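PDB 6F2P: paenibacillus xanthan lyase from Paenibacillus, which cleaves xanthan as a lyase and probably acts by beta-elimination, like other members of polysaccharide lyase family 8. Local coordinates for residues 5-10 and 184-189. Residues are numbered along the deposited sequence; the frame is centred on the assembly and turned at random.
Sequences EFDTLR and LNKDSA
Three N-H donors converge on a single oxygen, Asp7 OD1. Lys186 NZ reaches it at 2.7 Å from above the carboxylate plane, while Arg10, one helical turn on, grips it end-on with NH1 and NH2. The NH2 bond is 2.9 Å long and uses the anti lone pair of OD1; the guanidinium lies nearly in plane with its acceptor. The shared carboxylate probably offsets the repulsion between Arg10 NH2 and Lys186 NZ, only 4.3 Å apart. An alanine in place of Asp7 would remove this acceptor and would probably leave the like charges of Arg10 and Lys186 close together without this counter-charge, although NZ also bonds to Ala3 O. In the alpha-helical domain of this polysaccharide lyase, the contact joins helix 4-18 to the turn between helices 168-184 and 188-197. Lys186, with positive phi, is the C-prime residue of a Schellman motif that ends the first of these, and Asp187 follows as N-cap of the second. The turn presses Lys186 CA over the centre of the Phe6 ring, a CH-pi contact 3.6 Å from the centroid; beyond CG the lysine chain runs extended past Phe6 CB to Asp7. Arg10, bent at chi3 (60°), crosses Leu184 at about a right angle, its CG 3.8 Å from Leu184 CD2. A water accepts from Arg10 NH2 and donates weakly to Leu184 O.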
ATOM      1  N   GLU A   5     -16.102  43.244 -13.055  1.00 33.42           N
ATOM      2  CA  GLU A   5     -15.316  42.107 -12.579  1.00 30.52           C
ATOM      3  C   GLU A   5     -15.795  40.838 -13.265  1.00 25.90           C
ATOM      4  O   GLU A   5     -15.002  39.975 -13.651  1.00 22.02           O
ATOM      5  CB  GLU A   5     -15.347  41.945 -11.061  1.00 29.61           C
ATOM      6  CG  GLU A   5     -14.393  40.848 -10.589  1.00 23.65           C
ATOM      7  CD  GLU A   5     -14.186  40.817  -9.086  1.00 30.77           C
ATOM      8  OE1 GLU A   5     -14.705  41.709  -8.377  1.00 39.83           O
ATOM      9  OE2 GLU A   5     -13.490  39.889  -8.614  1.00 26.80           O
ATOM     10  N   PHE A   6     -17.107  40.740 -13.422  1.00 27.25           N
ATOM     11  CA  PHE A   6     -17.698  39.676 -14.214  1.00 23.34           C
ATOM     12  C   PHE A   6     -17.235  39.749 -15.667  1.00 24.31           C
ATOM     13  O   PHE A   6     -16.853  38.735 -16.244  1.00 24.46           O
ATOM     14  CB  PHE A   6     -19.208  39.768 -14.139  1.00 23.52           C
ATOM     15  CG  PHE A   6     -19.748  39.618 -12.749  1.00 25.02           C
ATOM     16  CD1 PHE A   6     -19.602  38.427 -12.063  1.00 24.37           C
ATOM     17  CD2 PHE A   6     -20.413  40.659 -12.134  1.00 29.64           C
ATOM     18  CE1 PHE A   6     -20.112  38.280 -10.787  1.00 28.08           C
ATOM     19  CE2 PHE A   6     -20.925  40.518 -10.858  1.00 32.28           C
ATOM     20  CZ  PHE A   6     -20.775  39.328 -10.183  1.00 29.31           C
ATOM     21  N   ASP A   7     -17.254  40.948 -16.246  1.00 20.88           N
ATOM     22  CA  ASP A   7     -16.788  41.141 -17.615  1.00 25.73           C
ATOM     23  C   ASP A   7     -15.365  40.637 -17.778  1.00 27.20           C
ATOM     24  O   ASP A   7     -15.026  40.033 -18.792  1.00 30.52           O
ATOM     25  CB  ASP A   7     -16.863  42.619 -18.040  1.00 26.58           C
ATOM     26  CG  ASP A   7     -18.292  43.149 -18.081  1.00 32.83           C
ATOM     27  OD1 ASP A   7     -19.211  42.392 -18.473  1.00 21.88           O
ATOM     28  OD2 ASP A   7     -18.499  44.326 -17.706  1.00 33.46           O
ATOM     29  N   THR A   8     -14.538  40.873 -16.767  1.00 30.06           N
ATOM     30  CA  THR A   8     -13.132  40.500 -16.831  1.00 27.45           C
ATOM     31  C   THR A   8     -12.963  38.990 -16.819  1.00 24.13           C
ATOM     32  O   THR A   8     -12.183  38.432 -17.601  1.00 21.90           O
ATOM     33  CB  THR A   8     -12.345  41.103 -15.663  1.00 21.95           C
ATOM     34  OG1 THR A   8     -12.359  42.526 -15.773  1.00 25.71           O
ATOM     35  CG2 THR A   8     -10.915  40.640 -15.710  1.00 21.03           C
ATOM     36  N   LEU A   9     -13.703  38.338 -15.926  1.00 22.57           N
ATOM     37  CA  LEU A   9     -13.671  36.888 -15.812  1.00 23.59           C
ATOM     38  C   LEU A   9     -14.215  36.256 -17.084  1.00 25.93           C
ATOM     39  O   LEU A   9     -13.582  35.367 -17.654  1.00 22.73           O
ATOM     40  CB  LEU A   9     -14.473  36.415 -14.598  1.00 21.13           C
ATOM     41  CG  LEU A   9     -13.894  36.768 -13.230  1.00 23.41           C
ATOM     42  CD1 LEU A   9     -14.781  36.224 -12.117  1.00 21.12           C
ATOM     43  CD2 LEU A   9     -12.481  36.231 -13.111  1.00 16.37           C
ATOM     44  N   ARG A  10     -15.377  36.733 -17.532  1.00 23.03           N
ATOM     45  CA  ARG A  10     -16.008  36.221 -18.747  1.00 22.44           C
ATOM     46  C   ARG A  10     -15.056  36.283 -19.940  1.00 21.14           C
ATOM     47  O   ARG A  10     -15.008  35.361 -20.754  1.00 17.21           O
ATOM     48  CB  ARG A  10     -17.307  36.967 -19.062  1.00 20.27           C
ATOM     49  CG  ARG A  10     -18.080  36.362 -20.236  1.00 25.85           C
ATOM     50  CD  ARG A  10     -19.226  37.250 -20.730  1.00 23.20           C
ATOM     51  NE  ARG A  10     -18.738  38.552 -21.184  1.00 25.67           N
ATOM     52  CZ  ARG A  10     -18.958  39.699 -20.543  1.00 23.60           C
ATOM     53  NH1 ARG A  10     -18.461  40.831 -21.020  1.00 20.58           N
ATOM     54  NH2 ARG A  10     -19.675  39.716 -19.427  1.00 21.73           N
ATOM     55  N   LEU A 184     -21.560  34.478 -15.935  1.00 20.87           N
ATOM     56  CA  LEU A 184     -22.339  34.928 -17.073  1.00 20.92           C
ATOM     57  C   LEU A 184     -23.563  35.726 -16.637  1.00 26.55           C
ATOM     58  O   LEU A 184     -23.941  36.699 -17.296  1.00 22.66           O
ATOM     59  CB  LEU A 184     -22.772  33.739 -17.931  1.00 15.66           C
ATOM     60  CG  LEU A 184     -21.639  32.964 -18.595  1.00 14.11           C
ATOM     61  CD1 LEU A 184     -22.208  31.800 -19.377  1.00 16.41           C
ATOM     62  CD2 LEU A 184     -20.801  33.871 -19.486  1.00 16.25           C
ATOM     63  N   ASN A 185     -24.174  35.316 -15.524  1.00 18.60           N
ATOM     64  CA  ASN A 185     -25.385  35.972 -15.043  1.00 17.95           C
ATOM     65  C   ASN A 185     -25.103  37.083 -14.035  1.00 20.78           C
ATOM     66  O   ASN A 185     -26.027  37.650 -13.445  1.00 17.25           O
ATOM     67  CB  ASN A 185     -26.345  34.961 -14.427  1.00 20.82           C
ATOM     68  CG  ASN A 185     -27.756  35.496 -14.331  1.00 25.11           C
ATOM     69  OD1 ASN A 185     -28.211  36.210 -15.222  1.00 25.31           O
ATOM     70  ND2 ASN A 185     -28.444  35.183 -13.234  1.00 20.18           N
ATOM     71  N   LYS A 186     -23.821  37.384 -13.844  1.00 25.73           N
ATOM     72  CA  LYS A 186     -23.385  38.442 -12.927  1.00 31.20           C
ATOM     73  C   LYS A 186     -23.999  38.292 -11.529  1.00 24.95           C
ATOM     74  O   LYS A 186     -24.584  39.222 -10.980  1.00 30.81           O
ATOM     75  CB  LYS A 186     -23.653  39.825 -13.541  1.00 24.95           C
ATOM     76  CG  LYS A 186     -22.958  39.993 -14.888  1.00 22.51           C
ATOM     77  CD  LYS A 186     -22.755  41.439 -15.323  1.00 17.46           C
ATOM     78  CE  LYS A 186     -21.888  41.478 -16.580  1.00 21.70           C
ATOM     79  NZ  LYS A 186     -21.432  42.832 -17.010  1.00 25.40           N
ATOM     80  N   ASP A 187     -23.848  37.099 -10.967  1.00 17.92           N
ATOM     81  CA  ASP A 187     -24.479  36.729  -9.712  1.00 18.23           C
ATOM     82  C   ASP A 187     -23.382  36.280  -8.729  1.00 25.21           C
ATOM     83  O   ASP A 187     -23.047  35.094  -8.660  1.00 22.96           O
ATOM     84  CB  ASP A 187     -25.453  35.587  -9.995  1.00 14.40           C
ATOM     85  CG  ASP A 187     -26.268  35.179  -8.782  1.00 22.22           C
ATOM     86  OD1 ASP A 187     -25.935  35.601  -7.649  1.00 19.48           O
ATOM     87  OD2 ASP A 187     -27.241  34.406  -8.963  1.00 21.95           O
ATOM     88  N   SER A 188     -22.819  37.227  -7.980  1.00 22.20           N
ATOM     89  CA  SER A 188     -21.722  36.932  -7.042  1.00 25.51           C
ATOM     90  C   SER A 188     -21.998  35.747  -6.118  1.00 21.60           C
ATOM     91  O   SER A 188     -21.142  34.880  -5.940  1.00 21.93           O
ATOM     92  CB  SER A 188     -21.369  38.162  -6.200  1.00 28.49           C
ATOM     93  OG  SER A 188     -22.498  38.632  -5.485  1.00 32.59           O
ATOM     94  N   ALA A 189     -23.193  35.704  -5.541  1.00 17.28           N
ATOM     95  CA  ALA A 189     -23.565  34.606  -4.657  1.00 20.88           C
ATOM     96  C   ALA A 189     -23.442  33.254  -5.364  1.00 20.58           C
ATOM     97  O   ALA A 189     -22.960  32.274  -4.786  1.00 21.87           O
ATOM     98  CB  ALA A 189     -24.975  34.808  -4.131  1.00 15.01           C
TER
HETATM   99  O   HOH W   1     -20.906  38.229 -17.522  1.00 24.58           O